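Local coordinates for alanine racemase 1 (Caldanaerobacter subterraneus subsp. tengcongensis MB4, PDB 4Y2W), which belongs to the alanine racemase family and pairs an N-terminal TIM-barrel domain with a largely beta-stranded C-terminal domain in a two-chain assembly, at residues K99-Q104 / R125-I130; Q93-V98 / E116-K121. The protein carries 1 engineered substitution. All coordinates share one frame; numbering follows the deposited sequence.

Interaction 1: K99-Q104 / R125-I130; sequences KHDLTQ and RAKVHI
Lys127 reaches back over Thr103 to Asp101. Its CB lies 4.0 Å from Thr103 OG1, with Thr103 CG2 almost as near. CG starts anti to the carbonyl carbon, and the chain is extended as far as CD. The bend at chi3 (-89°) then swings CE to Asp101 OD1, 3.1 Å away. At the tip, NZ makes a salt bridge to Asp101 OD2 at 3.2 Å, meeting that oxygen from above the carboxylate plane, 37° out of it. Asp101 sits in the turn just after helix 94-99, so the bridge links that turn to strand 126-131.

On the same side, Thr103 CG2 rests obliquely against the His129 ring, 3.4 Å from CD2. The polar ends of these two look elsewhere: Thr103 OG1 shares a hydrogen bond with Tyr62 OH, and His129 NE2 one with Glu163 OE1. Gln104 and Val128 set out on the other face, against Tyr111 and Leu115 of helix 109-121; the amide of Gln104 turns off to Thr89 OG1 and Gly87 O.

Between the backbones, Gln104 N donates to Lys127 O at 3.2 Å and Gln104 O accepts from His129 N at 3.0 Å. The Gln104 residue thus spans Lys127 and His129, with Val128 as its bridge partner, in parallel register. Thr103 and His129 face the barrel interior, and the pairing is that of neighbouring fourth and fifth strands in a parallel (beta/alpha)8, or TIM, barrel.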
loop_
_atom_site.group_PDB
_atom_site.type_symbol
_atom_site.label_atom_id
_atom_site.label_comp_id
_atom_site.label_asym_id
_atom_site.label_seq_id
_atom_site.Cartn_x
_atom_site.Cartn_y
_atom_site.Cartn_z
ATOM N N LYS A 99 17.215 -23.468 -6.970
ATOM C CA LYS A 99 16.376 -24.592 -6.556
ATOM C C LYS A 99 15.051 -24.628 -7.312
ATOM O O LYS A 99 14.640 -25.680 -7.808
ATOM C CB LYS A 99 16.113 -24.529 -5.047
ATOM C CG LYS A 99 15.467 -25.773 -4.461
ATOM C CD LYS A 99 15.384 -25.676 -2.946
ATOM C CE LYS A 99 14.766 -26.921 -2.329
ATOM N NZ LYS A 99 14.447 -26.723 -0.887
ATOM N N HIS A 100 14.395 -23.477 -7.408
ATOM C CA HIS A 100 13.073 -23.394 -8.027
ATOM C C HIS A 100 13.129 -22.918 -9.483
ATOM O O HIS A 100 12.103 -22.564 -10.068
ATOM C CB HIS A 100 12.156 -22.509 -7.176
ATOM C CG HIS A 100 11.845 -23.093 -5.831
ATOM N ND1 HIS A 100 12.421 -22.635 -4.666
ATOM C CD2 HIS A 100 11.033 -24.116 -5.471
ATOM C CE1 HIS A 100 11.967 -23.338 -3.645
ATOM N NE2 HIS A 100 11.124 -24.244 -4.106
ATOM N N ASP A 101 14.331 -22.922 -10.058
ATOM C CA ASP A 101 14.525 -22.712 -11.488
ATOM C C ASP A 101 13.947 -21.370 -11.943
ATOM O O ASP A 101 12.995 -21.312 -12.727
ATOM C CB ASP A 101 13.919 -23.885 -12.276
ATOM C CG ASP A 101 14.325 -23.882 -13.735
ATOM O OD1 ASP A 101 15.456 -23.446 -14.036
ATOM O OD2 ASP A 101 13.513 -24.319 -14.582
ATOM N N LEU A 102 14.533 -20.293 -11.431
ATOM C CA LEU A 102 14.101 -18.940 -11.758
ATOM C C LEU A 102 15.174 -18.231 -12.574
ATOM O O LEU A 102 16.359 -18.296 -12.250
ATOM C CB LEU A 102 13.804 -18.152 -10.478
ATOM C CG LEU A 102 12.647 -18.681 -9.622
ATOM C CD1 LEU A 102 12.622 -17.988 -8.272
ATOM C CD2 LEU A 102 11.316 -18.510 -10.334
ATOM N N THR A 103 14.748 -17.555 -13.635
ATOM C CA THR A 103 15.659 -16.806 -14.483
ATOM C C THR A 103 16.086 -15.531 -13.753
ATOM O O THR A 103 15.254 -14.839 -13.159
ATOM C CB THR A 103 15.002 -16.454 -15.832
ATOM O OG1 THR A 103 14.325 -17.605 -16.349
ATOM C CG2 THR A 103 16.038 -15.982 -16.838
ATOM N N GLN A 104 17.383 -15.235 -13.802
ATOM C CA GLN A 104 17.961 -14.105 -13.081
ATOM C C GLN A 104 18.607 -13.096 -14.029
ATOM O O GLN A 104 19.213 -13.464 -15.034
ATOM C CB GLN A 104 19.009 -14.605 -12.080
ATOM C CG GLN A 104 19.663 -13.518 -11.229
ATOM C CD GLN A 104 18.668 -12.775 -10.355
ATOM O OE1 GLN A 104 17.806 -13.386 -9.719
ATOM N NE2 GLN A 104 18.785 -11.451 -10.316
ATOM N N ARG A 125 21.319 -25.995 -13.853
ATOM C CA ARG A 125 21.826 -24.904 -14.680
ATOM C C ARG A 125 20.943 -23.661 -14.522
ATOM O O ARG A 125 19.738 -23.716 -14.761
ATOM C CB ARG A 125 21.899 -25.336 -16.147
ATOM C CG ARG A 125 22.497 -26.725 -16.362
ATOM C CD ARG A 125 23.457 -26.768 -17.543
ATOM N NE ARG A 125 22.817 -26.459 -18.821
ATOM C CZ ARG A 125 23.473 -26.228 -19.959
ATOM N NH1 ARG A 125 24.804 -26.268 -19.998
ATOM N NH2 ARG A 125 22.796 -25.955 -21.070
ATOM N N ALA A 126 21.554 -22.549 -14.118
ATOM C CA ALA A 126 20.818 -21.314 -13.826
ATOM C C ALA A 126 20.627 -20.459 -15.075
ATOM O O ALA A 126 21.585 -19.881 -15.595
ATOM C CB ALA A 126 21.533 -20.511 -12.747
ATOM N N LYS A 127 19.385 -20.381 -15.547
ATOM C CA LYS A 127 19.041 -19.533 -16.686
ATOM C C LYS A 127 19.277 -18.067 -16.329
ATOM O O LYS A 127 18.960 -17.648 -15.222
ATOM C CB LYS A 127 17.580 -19.757 -17.088
ATOM C CG LYS A 127 17.325 -21.116 -17.722
ATOM C CD LYS A 127 15.847 -21.370 -17.996
ATOM C CE LYS A 127 15.150 -22.008 -16.803
ATOM N NZ LYS A 127 13.753 -22.433 -17.106
ATOM N N VAL A 128 19.860 -17.301 -17.250
ATOM C CA VAL A 128 20.104 -15.872 -17.024
ATOM C C VAL A 128 19.843 -15.036 -18.268
ATOM O O VAL A 128 20.063 -15.488 -19.392
ATOM C CB VAL A 128 21.545 -15.576 -16.545
ATOM C CG1 VAL A 128 21.780 -16.142 -15.154
ATOM C CG2 VAL A 128 22.575 -16.113 -17.527
ATOM N N HIS A 129 19.369 -13.813 -18.041
ATOM C CA HIS A 129 19.154 -12.822 -19.090
ATOM C C HIS A 129 20.066 -11.636 -18.816
ATOM O O HIS A 129 20.114 -11.142 -17.691
ATOM C CB HIS A 129 17.697 -12.362 -19.092
ATOM C CG HIS A 129 16.753 -13.335 -19.726
ATOM N ND1 HIS A 129 15.551 -12.948 -20.273
ATOM C CD2 HIS A 129 16.838 -14.673 -19.918
ATOM C CE1 HIS A 129 14.929 -14.005 -20.764
ATOM N NE2 HIS A 129 15.691 -15.065 -20.564
ATOM N N ILE A 130 20.742 -11.151 -19.830
ATOM C CA ILE A 130 21.673 -10.065 -19.648
ATOM C C ILE A 130 21.021 -8.710 -19.880
ATOM O O ILE A 130 20.388 -8.505 -20.879
ATOM C CB ILE A 130 22.894 -10.276 -20.557
ATOM C CG1 ILE A 130 23.553 -11.607 -20.258
ATOM C CG2 ILE A 130 23.910 -9.192 -20.362
ATOM C CD1 ILE A 130 23.894 -11.833 -18.810
#

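Interaction 2: Q93-V98 / E116-K121; sequences QLRQIV and EKESLK
Val98 and Glu118 meet where two consecutive helices of the outer layer of the TIM barrel, 94-99 and 109-121, lean together. The short segments approach to 9.5 Å between axes, and their N-to-C directions differ by 58°.

The close-packed part is the inner one. Val98 sends both methyls across: CG1 lies 4.0 Å from Ser119 CA, while CG2 touches Glu118 CG at 3.9 Å. Leu94, one turn earlier, adds its carbonyl oxygen, 3.8 Å from the same Glu118 CG, so that the aliphatic stem of Glu118 lies against helix 94-99 at two successive turns. Leu115 extends this apolar patch, touching Leu94, Ile97 and Val98. Ser119 has its hydroxyl hydrogen-bonded to Leu115 O, inside its own helix.

Outward the contact thins. Glu118 bends at chi2 (66°), which brings CD to 3.9 Å from Arg95 CA. OE2 lies beside the start of the Arg95 side chain, 3.5 Å from its CG, a contact with the aliphatic part. The opposite charges do not pair: Arg95 NE stays 5.6 Å from Glu118 OE2, and the guanidinium and carboxylate planes are 68° apart. At most a long-range attraction would act between them on this more solvent-exposed side. The Arg95 chain bends at chi3, where NE is set; over one face of its guanidinium lies Gln96 NE2, 3.3 Å above the plane and offset toward the rim.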
loop_
_atom_site.group_PDB
_atom_site.type_symbol
_atom_site.label_atom_id
_atom_site.label_comp_id
_atom_site.label_asym_id
_atom_site.label_seq_id
_atom_site.Cartn_x
_atom_site.Cartn_y
_atom_site.Cartn_z
ATOM N N GLN A 93 20.655 -15.187 -0.981
ATOM C CA GLN A 93 19.406 -15.832 -1.400
ATOM C C GLN A 93 19.531 -16.609 -2.714
ATOM O O GLN A 93 18.519 -16.926 -3.347
ATOM C CB GLN A 93 18.304 -14.777 -1.546
ATOM C CG GLN A 93 18.060 -13.944 -0.297
ATOM C CD GLN A 93 17.083 -12.808 -0.534
ATOM O OE1 GLN A 93 16.106 -12.951 -1.276
ATOM N NE2 GLN A 93 17.338 -11.668 0.104
ATOM N N LEU A 94 20.759 -16.928 -3.121
ATOM C CA LEU A 94 20.987 -17.550 -4.425
ATOM C C LEU A 94 20.544 -19.005 -4.479
ATOM O O LEU A 94 20.234 -19.515 -5.553
ATOM C CB LEU A 94 22.461 -17.453 -4.826
ATOM C CG LEU A 94 22.945 -16.081 -5.300
ATOM C CD1 LEU A 94 24.448 -16.112 -5.548
ATOM C CD2 LEU A 94 22.207 -15.636 -6.555
ATOM N N ARG A 95 20.517 -19.672 -3.328
ATOM C CA ARG A 95 20.121 -21.078 -3.274
ATOM C C ARG A 95 18.704 -21.279 -3.810
ATOM O O ARG A 95 18.425 -22.254 -4.504
ATOM C CB ARG A 95 20.226 -21.613 -1.839
ATOM C CG ARG A 95 20.132 -23.131 -1.736
ATOM C CD ARG A 95 20.459 -23.632 -0.336
ATOM N NE ARG A 95 19.369 -23.393 0.611
ATOM C CZ ARG A 95 18.258 -24.129 0.703
ATOM N NH1 ARG A 95 18.057 -25.173 -0.099
ATOM N NH2 ARG A 95 17.333 -23.812 1.607
ATOM N N GLN A 96 17.827 -20.328 -3.506
ATOM C CA GLN A 96 16.403 -20.453 -3.801
ATOM C C GLN A 96 16.096 -20.339 -5.295
ATOM O O GLN A 96 15.314 -21.127 -5.832
ATOM C CB GLN A 96 15.613 -19.394 -3.020
ATOM C CG GLN A 96 15.767 -19.473 -1.505
ATOM C CD GLN A 96 15.261 -20.786 -0.932
ATOM O OE1 GLN A 96 14.075 -20.930 -0.631
ATOM N NE2 GLN A 96 16.162 -21.753 -0.778
ATOM N N ILE A 97 16.706 -19.360 -5.956
ATOM C CA ILE A 97 16.489 -19.148 -7.396
ATOM C C ILE A 97 16.996 -20.312 -8.252
ATOM O O ILE A 97 16.421 -20.615 -9.303
ATOM C CB ILE A 97 17.100 -17.820 -7.901
ATOM C CG1 ILE A 97 18.606 -17.746 -7.613
ATOM C CG2 ILE A 97 16.376 -16.637 -7.272
ATOM C CD1 ILE A 97 19.294 -16.578 -8.283
ATOM N N VAL A 98 18.068 -20.957 -7.801
ATOM C CA VAL A 98 18.595 -22.142 -8.472
ATOM C C VAL A 98 17.689 -23.346 -8.210
ATOM O O VAL A 98 17.424 -24.140 -9.117
ATOM C CB VAL A 98 20.031 -22.464 -8.003
ATOM C CG1 VAL A 98 20.516 -23.781 -8.596
ATOM C CG2 VAL A 98 20.979 -21.333 -8.382
ATOM N N GLU A 116 26.909 -19.147 -10.791
ATOM C CA GLU A 116 27.405 -20.407 -11.362
ATOM C C GLU A 116 27.806 -21.374 -10.253
ATOM O O GLU A 116 27.444 -22.549 -10.291
ATOM C CB GLU A 116 28.604 -20.164 -12.292
ATOM C CG GLU A 116 28.941 -21.355 -13.189
ATOM C CD GLU A 116 30.352 -21.332 -13.763
ATOM O OE1 GLU A 116 31.202 -20.551 -13.287
ATOM O OE2 GLU A 116 30.617 -22.117 -14.699
ATOM N N LYS A 117 28.540 -20.862 -9.269
ATOM C CA LYS A 117 28.978 -21.642 -8.111
ATOM C C LYS A 117 27.818 -22.399 -7.456
ATOM O O LYS A 117 27.922 -23.597 -7.185
ATOM C CB LYS A 117 29.653 -20.716 -7.093
ATOM C CG LYS A 117 30.352 -21.413 -5.936
ATOM C CD LYS A 117 31.147 -20.411 -5.105
ATOM C CE LYS A 117 31.415 -20.908 -3.690
ATOM N NZ LYS A 117 32.407 -22.019 -3.645
ATOM N N GLU A 118 26.712 -21.694 -7.221
ATOM C CA GLU A 118 25.513 -22.295 -6.627
ATOM C C GLU A 118 24.819 -23.263 -7.596
ATOM O O GLU A 118 24.251 -24.269 -7.168
ATOM C CB GLU A 118 24.543 -21.190 -6.187
ATOM C CG GLU A 118 23.362 -21.659 -5.349
ATOM C CD GLU A 118 23.764 -22.192 -3.987
ATOM O OE1 GLU A 118 24.688 -21.625 -3.365
ATOM O OE2 GLU A 118 23.141 -23.174 -3.533
ATOM N N SER A 119 24.861 -22.951 -8.891
ATOM C CA SER A 119 24.307 -23.826 -9.935
ATOM C C SER A 119 25.004 -25.185 -9.966
ATOM O O SER A 119 24.359 -26.226 -10.088
ATOM C CB SER A 119 24.445 -23.174 -11.315
ATOM O OG SER A 119 24.265 -21.772 -11.247
ATOM N N LEU A 120 26.330 -25.152 -9.867
ATOM C CA LEU A 120 27.146 -26.363 -9.869
ATOM C C LEU A 120 27.038 -27.110 -8.542
ATOM O O LEU A 120 27.132 -28.338 -8.506
ATOM C CB LEU A 120 28.610 -26.016 -10.170
ATOM C CG LEU A 120 28.857 -25.397 -11.554
ATOM C CD1 LEU A 120 30.286 -24.881 -11.678
ATOM C CD2 LEU A 120 28.539 -26.391 -12.664
ATOM N N LYS A 121 26.834 -26.366 -7.459
ATOM C CA LYS A 121 26.651 -26.948 -6.133
ATOM C C LYS A 121 25.361 -27.773 -6.026
ATOM O O LYS A 121 25.295 -28.718 -5.242
ATOM C CB LYS A 121 26.659 -25.837 -5.081
ATOM C CG LYS A 121 26.650 -26.314 -3.640
ATOM C CD LYS A 121 26.902 -25.150 -2.697
ATOM C CE LYS A 121 26.591 -25.517 -1.255
ATOM N NZ LYS A 121 26.710 -24.338 -0.354
#

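From the N terminus, the chain runs through 93-98 and on into 99-104, where the helix ends and the chain turns into strand 103-106, passes along helix 109-121 to 116-121 and reaches 125-130. The segments therefore alternate, and the two contacts cross instead of nesting. Interaction 2 closes a 17-residue loop helix to helix in the outer layer; interaction 1 closes a 20-residue loop strand to strand in the barrel wall, completing the unit of strand 103-106, helix 109-121 and strand 126-131. Their centres are 9 Å apart, and they meet directly: Leu102 N probably hydrogen-bonds to Ile97 O at the turn, while Ala126 CB packs on Ser119 OG. These two contacts join the layers.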